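PDB 3EHM: SusD homolog from Bacteroides thetaiotaomicron, which probably binds mucin O-glycans at the cell surface and takes part in their utilization by this gut symbiont. Local coordinates for residues A[254-262]-A[331-339]; A[272-280]-A[460-468]. All coordinates share one frame; numbering follows the deposited sequence.

Contact 1. Residues A[254-262]-A[331-339]; sequences MPLLNSMLA and PKVDSNSPL
The flat carboxamide of Asn-258 enters the bend of segment 331-339, with the methyl CG2 of Val-333 lying over one of its faces, 3.5 Å from Asn-258 CG. Leu-339 CD2 approaches Asn-258 ND2 obliquely from the side opposite Val-333. At the amide's edge, Asn-258 ND2 donates to Ser-337 O at 2.9 Å. The bond is almost straight (177°) and in the amide plane, but meets the Ser-337 carbonyl from above that group's own plane. The other end of the amide is used within its own segment, where Met-260 N donates to Asn-258 OD1 at 2.8 Å. These two bonds, at its N and O ends, fix the amide's rotation. With CG trans to the main-chain nitrogen (chi1 -174°), the amide reaches across; separately, the backbone N of Asn-258 donates to Ser-335 O at 3.0 Å, tying the main chains. Beside it, Leu-261 presses CD2 on Val-333 CG1 (3.7 Å) and CD1 on the Ser-335 backbone, and the selenomethionine methyl CE of Met-260 meets Pro-331 CB. A water donates to both Leu-256 O and Asn-336 OD1, bridging the segments, and Ser-259 OG bonds to Pro-38 O. A type I turn from Asp-334 to Ser-337 is closed by Ser-337 N to Asp-334 O and reinforced by Asp-334 N to Ser-337 OG. The Asn-258 side chain thus makes an Asx turn, a capping arrangement characteristic of the approach to a helix, here 261-266.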
loop_
_atom_site.group_PDB
_atom_site.type_symbol
_atom_site.label_atom_id
_atom_site.label_comp_id
_atom_site.label_asym_id
_atom_site.label_seq_id
_atom_site.Cartn_x
_atom_site.Cartn_y
_atom_site.Cartn_z
HETATM N N MSE A 254 -5.648 1.245 -23.570
HETATM C CA MSE A 254 -5.698 2.516 -22.861
HETATM C C MSE A 254 -4.293 3.022 -22.582
HETATM O O MSE A 254 -3.636 2.566 -21.648
HETATM C CB MSE A 254 -6.462 2.347 -21.542
HETATM C CG MSE A 254 -6.513 3.594 -20.656
HETATM SE SE MSE A 254 -7.380 5.129 -21.473
HETATM C CE MSE A 254 -9.151 4.387 -21.671
ATOM N N PRO A 255 -3.795 3.954 -23.408
ATOM C CA PRO A 255 -2.447 4.468 -23.160
ATOM C C PRO A 255 -2.421 5.147 -21.794
ATOM O O PRO A 255 -3.379 5.825 -21.416
ATOM C CB PRO A 255 -2.243 5.456 -24.302
ATOM C CG PRO A 255 -3.039 4.831 -25.421
ATOM C CD PRO A 255 -4.308 4.424 -24.707
ATOM N N LEU A 256 -1.336 4.958 -21.053
ATOM C CA LEU A 256 -1.206 5.559 -19.732
ATOM C C LEU A 256 0.181 6.132 -19.486
ATOM O O LEU A 256 1.165 5.687 -20.070
ATOM C CB LEU A 256 -1.504 4.525 -18.642
ATOM C CG LEU A 256 -2.899 3.896 -18.584
ATOM C CD1 LEU A 256 -2.900 2.783 -17.550
ATOM C CD2 LEU A 256 -3.936 4.952 -18.239
ATOM N N LEU A 257 0.239 7.129 -18.613
ATOM C CA LEU A 257 1.487 7.765 -18.225
ATOM C C LEU A 257 1.671 7.409 -16.754
ATOM O O LEU A 257 0.852 7.793 -15.920
ATOM C CB LEU A 257 1.384 9.285 -18.369
ATOM C CG LEU A 257 2.607 10.084 -17.904
ATOM C CD1 LEU A 257 3.813 9.720 -18.770
ATOM C CD2 LEU A 257 2.311 11.578 -17.991
ATOM N N ASN A 258 2.723 6.670 -16.422
ATOM C CA ASN A 258 2.915 6.315 -15.023
ATOM C C ASN A 258 2.796 7.596 -14.200
ATOM O O ASN A 258 3.468 8.590 -14.476
ATOM C CB ASN A 258 4.274 5.661 -14.799
ATOM C CG ASN A 258 4.438 5.164 -13.382
ATOM O OD1 ASN A 258 4.632 5.951 -12.457
ATOM N ND2 ASN A 258 4.332 3.854 -13.197
ATOM N N SER A 259 1.931 7.558 -13.196
ATOM C CA SER A 259 1.660 8.715 -12.357
ATOM C C SER A 259 2.709 9.123 -11.330
ATOM O O SER A 259 2.517 10.102 -10.612
ATOM C CB SER A 259 0.300 8.530 -11.680
ATOM O OG SER A 259 0.107 7.172 -11.318
HETATM N N MSE A 260 3.810 8.385 -11.246
HETATM C CA MSE A 260 4.877 8.756 -10.320
HETATM C C MSE A 260 5.787 9.790 -10.980
HETATM O O MSE A 260 6.539 10.495 -10.309
HETATM C CB MSE A 260 5.736 7.542 -9.949
HETATM C CG MSE A 260 5.049 6.477 -9.138
HETATM SE SE MSE A 260 6.332 5.060 -8.751
HETATM C CE MSE A 260 7.481 6.066 -7.561
ATOM N N LEU A 261 5.721 9.885 -12.302
ATOM C CA LEU A 261 6.581 10.816 -13.025
ATOM C C LEU A 261 6.423 12.288 -12.652
ATOM O O LEU A 261 7.416 12.995 -12.477
ATOM C CB LEU A 261 6.395 10.634 -14.534
ATOM C CG LEU A 261 6.936 9.299 -15.055
ATOM C CD1 LEU A 261 6.692 9.188 -16.556
ATOM C CD2 LEU A 261 8.426 9.210 -14.755
ATOM N N ALA A 262 5.187 12.755 -12.530
ATOM C CA ALA A 262 4.957 14.155 -12.178
ATOM C C ALA A 262 5.728 14.562 -10.918
ATOM O O ALA A 262 6.472 15.542 -10.929
ATOM C CB ALA A 262 3.466 14.408 -11.982
ATOM N N PRO A 331 13.314 7.406 -7.523
ATOM C CA PRO A 331 12.743 6.100 -7.852
ATOM C C PRO A 331 12.942 5.908 -9.355
ATOM O O PRO A 331 12.783 6.860 -10.125
ATOM C CB PRO A 331 11.264 6.273 -7.504
ATOM C CG PRO A 331 11.287 7.285 -6.403
ATOM C CD PRO A 331 12.306 8.280 -6.902
ATOM N N LYS A 332 13.322 4.706 -9.773
ATOM C CA LYS A 332 13.485 4.441 -11.195
ATOM C C LYS A 332 12.097 4.186 -11.757
ATOM O O LYS A 332 11.346 3.360 -11.228
ATOM C CB LYS A 332 14.364 3.211 -11.431
ATOM C CG LYS A 332 15.847 3.478 -11.304
ATOM C CD LYS A 332 16.666 2.280 -11.775
ATOM C CE LYS A 332 18.153 2.604 -11.773
ATOM N NZ LYS A 332 18.979 1.420 -12.126
ATOM N N VAL A 333 11.746 4.908 -12.811
ATOM C CA VAL A 333 10.438 4.749 -13.421
ATOM C C VAL A 333 10.374 5.502 -14.744
ATOM O O VAL A 333 11.071 6.498 -14.938
ATOM C CB VAL A 333 9.318 5.285 -12.478
ATOM C CG1 VAL A 333 9.538 6.772 -12.184
ATOM C CG2 VAL A 333 7.951 5.077 -13.111
ATOM N N ASP A 334 9.570 4.998 -15.671
ATOM C CA ASP A 334 9.391 5.676 -16.949
ATOM C C ASP A 334 7.899 5.696 -17.271
ATOM O O ASP A 334 7.097 5.109 -16.543
ATOM C CB ASP A 334 10.204 5.003 -18.060
ATOM C CG ASP A 334 9.917 3.533 -18.189
ATOM O OD1 ASP A 334 8.747 3.173 -18.432
ATOM O OD2 ASP A 334 10.871 2.733 -18.055
ATOM N N SER A 335 7.522 6.371 -18.351
ATOM C CA SER A 335 6.114 6.497 -18.707
ATOM C C SER A 335 5.349 5.184 -18.838
ATOM O O SER A 335 4.160 5.125 -18.520
ATOM C CB SER A 335 5.968 7.317 -19.995
ATOM O OG SER A 335 6.645 6.699 -21.072
ATOM N N ASN A 336 6.027 4.132 -19.289
ATOM C CA ASN A 336 5.386 2.832 -19.476
ATOM C C ASN A 336 5.426 1.915 -18.257
ATOM O O ASN A 336 4.927 0.789 -18.308
ATOM C CB ASN A 336 6.009 2.105 -20.675
ATOM C CG ASN A 336 5.758 2.826 -21.985
ATOM O OD1 ASN A 336 4.614 3.119 -22.333
ATOM N ND2 ASN A 336 6.828 3.115 -22.720
ATOM N N SER A 337 6.013 2.388 -17.164
ATOM C CA SER A 337 6.090 1.577 -15.954
ATOM C C SER A 337 4.697 1.325 -15.389
ATOM O O SER A 337 3.809 2.176 -15.469
ATOM C CB SER A 337 6.947 2.267 -14.892
ATOM O OG SER A 337 8.276 2.437 -15.339
ATOM N N PRO A 338 4.490 0.146 -14.801
ATOM C CA PRO A 338 3.185 -0.181 -14.233
ATOM C C PRO A 338 3.048 0.210 -12.767
ATOM O O PRO A 338 3.999 0.672 -12.138
ATOM C CB PRO A 338 3.117 -1.688 -14.409
ATOM C CG PRO A 338 4.528 -2.095 -14.114
ATOM C CD PRO A 338 5.366 -1.042 -14.833
ATOM N N LEU A 339 1.836 0.043 -12.250
ATOM C CA LEU A 339 1.536 0.275 -10.845
ATOM C C LEU A 339 1.008 -1.097 -10.456
ATOM O O LEU A 339 0.256 -1.708 -11.217
ATOM C CB LEU A 339 0.463 1.350 -10.666
ATOM C CG LEU A 339 0.952 2.782 -10.907
ATOM C CD1 LEU A 339 -0.137 3.770 -10.518
ATOM C CD2 LEU A 339 2.203 3.039 -10.081
HETATM O O HOH W 1 3.326 5.514 -21.697
#

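Contact 2. Residues A[272-280]-A[460-468]; sequences MGATIWGYL and GFPYLMKPM
Thr-275 and Tyr-279, one helical turn apart, both turn their first torsion so that the leading atom stands opposite the carbonyl carbon (chi1 -57° and -75°), and this delivers two hydroxyls to the loop 460-468. Met-465 comes back to meet them with its chain bent at chi2 (-84°), which folds the selenium-bearing end against the helix. Thr-275 OG1 accepts from Met-465 N at 3.0 Å and donates to a water that in turn donates to Met-465 O, closing a small ring of bonds around this residue. The side chains of Thr-275 and Met-465 run past each other in opposite directions. Met-465 CG also lies 3.7 Å from Ala-274 CB. Beyond it, Met-465 CE rests 3.5 Å from Ala-274 O, close to Gly-278 and at the edge of the Trp-277 indole. On the other branch of the threonine, CG2 packs against Leu-464 CD2. Tyr-279 OH donates to Tyr-463 O at 2.7 Å; the hydroxyl meets a lone pair in the carbonyl plane, and the acceptor also lies at the ring's edge, near its plane. Pro-462, which follows a cis peptide bond, sets CB 3.8 Å from Tyr-279 CZ. Tyr-442 of helix 429-445 packs against Thr-275, and Tyr-407 against Met-465. All the touching residues are buried, and two loop main-chain groups, Met-465 N and Tyr-463 O, are paired by helix hydroxyls: Thr-275 OG1 pairs with the main-chain N of Met-465 directly and with its O through water, and Tyr-279 OH with the Tyr-463 carbonyl.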
loop_
_atom_site.group_PDB
_atom_site.type_symbol
_atom_site.label_atom_id
_atom_site.label_comp_id
_atom_site.label_asym_id
_atom_site.label_seq_id
_atom_site.Cartn_x
_atom_site.Cartn_y
_atom_site.Cartn_z
HETATM N N MSE A 272 14.105 8.921 -2.989
HETATM C CA MSE A 272 14.264 7.688 -2.211
HETATM C C MSE A 272 14.172 7.952 -0.707
HETATM O O MSE A 272 14.824 8.858 -0.188
HETATM C CB MSE A 272 15.614 7.032 -2.534
HETATM C CG MSE A 272 15.867 5.717 -1.799
HETATM SE SE MSE A 272 17.630 4.990 -2.188
HETATM C CE MSE A 272 18.704 6.376 -1.370
ATOM N N GLY A 273 13.365 7.151 -0.020
ATOM C CA GLY A 273 13.183 7.304 1.416
ATOM C C GLY A 273 14.296 6.707 2.258
ATOM O O GLY A 273 14.939 5.739 1.856
ATOM N N ALA A 274 14.505 7.273 3.444
ATOM C CA ALA A 274 15.563 6.820 4.348
ATOM C C ALA A 274 15.351 5.410 4.873
ATOM O O ALA A 274 16.285 4.612 4.925
ATOM C CB ALA A 274 15.697 7.788 5.514
ATOM N N THR A 275 14.122 5.095 5.258
ATOM C CA THR A 275 13.832 3.772 5.786
ATOM C C THR A 275 14.151 2.652 4.798
ATOM O O THR A 275 14.907 1.735 5.114
ATOM C CB THR A 275 12.358 3.652 6.207
ATOM O OG1 THR A 275 12.056 4.671 7.170
ATOM C CG2 THR A 275 12.096 2.280 6.826
ATOM N N ILE A 276 13.588 2.718 3.597
ATOM C CA ILE A 276 13.851 1.661 2.640
ATOM C C ILE A 276 15.336 1.629 2.263
ATOM O O ILE A 276 15.901 0.563 2.045
ATOM C CB ILE A 276 12.944 1.793 1.385
ATOM C CG1 ILE A 276 13.028 0.506 0.559
ATOM C CG2 ILE A 276 13.333 3.015 0.561
ATOM C CD1 ILE A 276 12.025 0.449 -0.582
ATOM N N TRP A 277 15.975 2.792 2.206
ATOM C CA TRP A 277 17.396 2.823 1.883
ATOM C C TRP A 277 18.179 2.087 2.964
ATOM O O TRP A 277 19.073 1.304 2.666
ATOM C CB TRP A 277 17.924 4.254 1.797
ATOM C CG TRP A 277 19.431 4.292 1.825
ATOM C CD1 TRP A 277 20.279 4.026 0.788
ATOM C CD2 TRP A 277 20.261 4.526 2.972
ATOM N NE1 TRP A 277 21.586 4.076 1.219
ATOM C CE2 TRP A 277 21.603 4.380 2.555
ATOM C CE3 TRP A 277 19.998 4.839 4.313
ATOM C CZ2 TRP A 277 22.684 4.541 3.432
ATOM C CZ3 TRP A 277 21.074 4.997 5.188
ATOM C CH2 TRP A 277 22.400 4.847 4.741
ATOM N N GLY A 278 17.842 2.364 4.222
ATOM C CA GLY A 278 18.525 1.732 5.338
ATOM C C GLY A 278 18.524 0.221 5.262
ATOM O O GLY A 278 19.552 -0.424 5.502
ATOM N N TYR A 279 17.367 -0.355 4.943
ATOM C CA TYR A 279 17.262 -1.805 4.827
ATOM C C TYR A 279 18.013 -2.324 3.602
ATOM O O TYR A 279 18.800 -3.259 3.704
ATOM C CB TYR A 279 15.789 -2.230 4.757
ATOM C CG TYR A 279 15.075 -2.147 6.092
ATOM C CD1 TYR A 279 15.325 -3.083 7.093
ATOM C CD2 TYR A 279 14.195 -1.103 6.373
ATOM C CE1 TYR A 279 14.723 -2.985 8.344
ATOM C CE2 TYR A 279 13.584 -0.991 7.625
ATOM C CZ TYR A 279 13.857 -1.935 8.607
ATOM O OH TYR A 279 13.286 -1.817 9.862
ATOM N N LEU A 280 17.777 -1.714 2.445
ATOM C CA LEU A 280 18.431 -2.156 1.217
ATOM C C LEU A 280 19.947 -2.116 1.339
ATOM O O LEU A 280 20.634 -3.043 0.912
ATOM C CB LEU A 280 17.974 -1.298 0.033
ATOM C CG LEU A 280 16.481 -1.383 -0.303
ATOM C CD1 LEU A 280 16.142 -0.406 -1.425
ATOM C CD2 LEU A 280 16.133 -2.806 -0.713
ATOM N N GLY A 460 3.505 -3.153 13.466
ATOM C CA GLY A 460 4.571 -2.398 14.100
ATOM C C GLY A 460 5.868 -2.632 13.344
ATOM O O GLY A 460 6.923 -2.122 13.722
ATOM N N PHE A 461 5.786 -3.403 12.261
ATOM C CA PHE A 461 6.958 -3.705 11.446
ATOM C C PHE A 461 6.818 -3.223 10.000
ATOM O O PHE A 461 5.717 -3.137 9.457
ATOM C CB PHE A 461 7.225 -5.213 11.429
ATOM C CG PHE A 461 7.347 -5.832 12.793
ATOM C CD1 PHE A 461 8.183 -5.278 13.761
ATOM C CD2 PHE A 461 6.657 -7.002 13.094
ATOM C CE1 PHE A 461 8.331 -5.884 15.011
ATOM C CE2 PHE A 461 6.799 -7.618 14.337
ATOM C CZ PHE A 461 7.640 -7.055 15.298
ATOM N N PRO A 462 7.944 -2.878 9.363
ATOM C CA PRO A 462 9.286 -2.923 9.949
ATOM C C PRO A 462 9.513 -1.654 10.765
ATOM O O PRO A 462 8.706 -0.728 10.704
ATOM C CB PRO A 462 10.185 -2.980 8.721
ATOM C CG PRO A 462 9.448 -2.091 7.758
ATOM C CD PRO A 462 8.006 -2.539 7.929
ATOM N N TYR A 463 10.592 -1.608 11.543
ATOM C CA TYR A 463 10.881 -0.406 12.311
ATOM C C TYR A 463 11.207 0.669 11.281
ATOM O O TYR A 463 11.836 0.388 10.263
ATOM C CB TYR A 463 12.067 -0.631 13.255
ATOM C CG TYR A 463 11.774 -1.597 14.388
ATOM C CD1 TYR A 463 10.471 -1.769 14.869
ATOM C CD2 TYR A 463 12.803 -2.313 15.003
ATOM C CE1 TYR A 463 10.203 -2.631 15.937
ATOM C CE2 TYR A 463 12.547 -3.174 16.072
ATOM C CZ TYR A 463 11.246 -3.326 16.529
ATOM O OH TYR A 463 10.991 -4.172 17.578
ATOM N N LEU A 464 10.784 1.899 11.547
ATOM C CA LEU A 464 10.990 2.987 10.602
ATOM C C LEU A 464 11.869 4.113 11.113
ATOM O O LEU A 464 12.031 4.299 12.318
ATOM C CB LEU A 464 9.640 3.597 10.220
ATOM C CG LEU A 464 8.497 2.644 9.876
ATOM C CD1 LEU A 464 7.193 3.420 9.833
ATOM C CD2 LEU A 464 8.771 1.961 8.552
HETATM N N MSE A 465 12.426 4.868 10.171
HETATM C CA MSE A 465 13.230 6.034 10.502
HETATM C C MSE A 465 12.176 6.986 11.063
HETATM O O MSE A 465 11.082 7.092 10.507
HETATM C CB MSE A 465 13.848 6.637 9.233
HETATM C CG MSE A 465 14.914 5.771 8.567
HETATM SE SE MSE A 465 16.662 6.013 9.365
HETATM C CE MSE A 465 17.729 5.006 8.097
ATOM N N LYS A 466 12.491 7.667 12.159
ATOM C CA LYS A 466 11.538 8.585 12.776
ATOM C C LYS A 466 11.334 9.830 11.922
ATOM O O LYS A 466 12.224 10.233 11.176
ATOM C CB LYS A 466 12.039 8.998 14.161
ATOM C CG LYS A 466 13.314 9.819 14.107
ATOM C CD LYS A 466 13.912 10.054 15.484
ATOM C CE LYS A 466 15.225 10.817 15.366
ATOM N NZ LYS A 466 16.188 10.411 16.434
ATOM N N PRO A 467 10.158 10.466 12.027
ATOM C CA PRO A 467 9.918 11.669 11.229
ATOM C C PRO A 467 10.905 12.780 11.588
ATOM O O PRO A 467 11.271 12.946 12.747
ATOM C CB PRO A 467 8.472 12.026 11.569
ATOM C CG PRO A 467 8.305 11.489 12.968
ATOM C CD PRO A 467 8.999 10.158 12.883
HETATM N N MSE A 468 11.338 13.534 10.586
HETATM C CA MSE A 468 12.284 14.617 10.807
HETATM C C MSE A 468 11.595 15.824 11.435
HETATM O O MSE A 468 12.174 16.513 12.272
HETATM C CB MSE A 468 12.927 15.015 9.486
HETATM C CG MSE A 468 13.971 16.089 9.617
HETATM SE SE MSE A 468 14.751 16.531 7.915
HETATM C CE MSE A 468 13.818 15.316 6.752
HETATM O O HOH W 2 9.987 6.411 7.919
#

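How the contacts relate
The segments of the two contacts alternate along the chain: 254-262 and 272-280 are followed by their partners 331-339 and 460-468, in that order. Contact 1 lies where a turn enters helix 261-266, and the short strand 270-272 then leads to helix 274-282 of contact 2. Their centres are 24 Å apart, yet their nearest atoms come within about 4 Å, near Pro-331 and Met-272, without touching. Met-272 also shares a backbone hydrogen bond with Ser-329, just before segment 331-339. Contact 1 is partly buried and contact 2 wholly so. Neither contact includes a bound glycan, and both join parts of the fold distant in sequence.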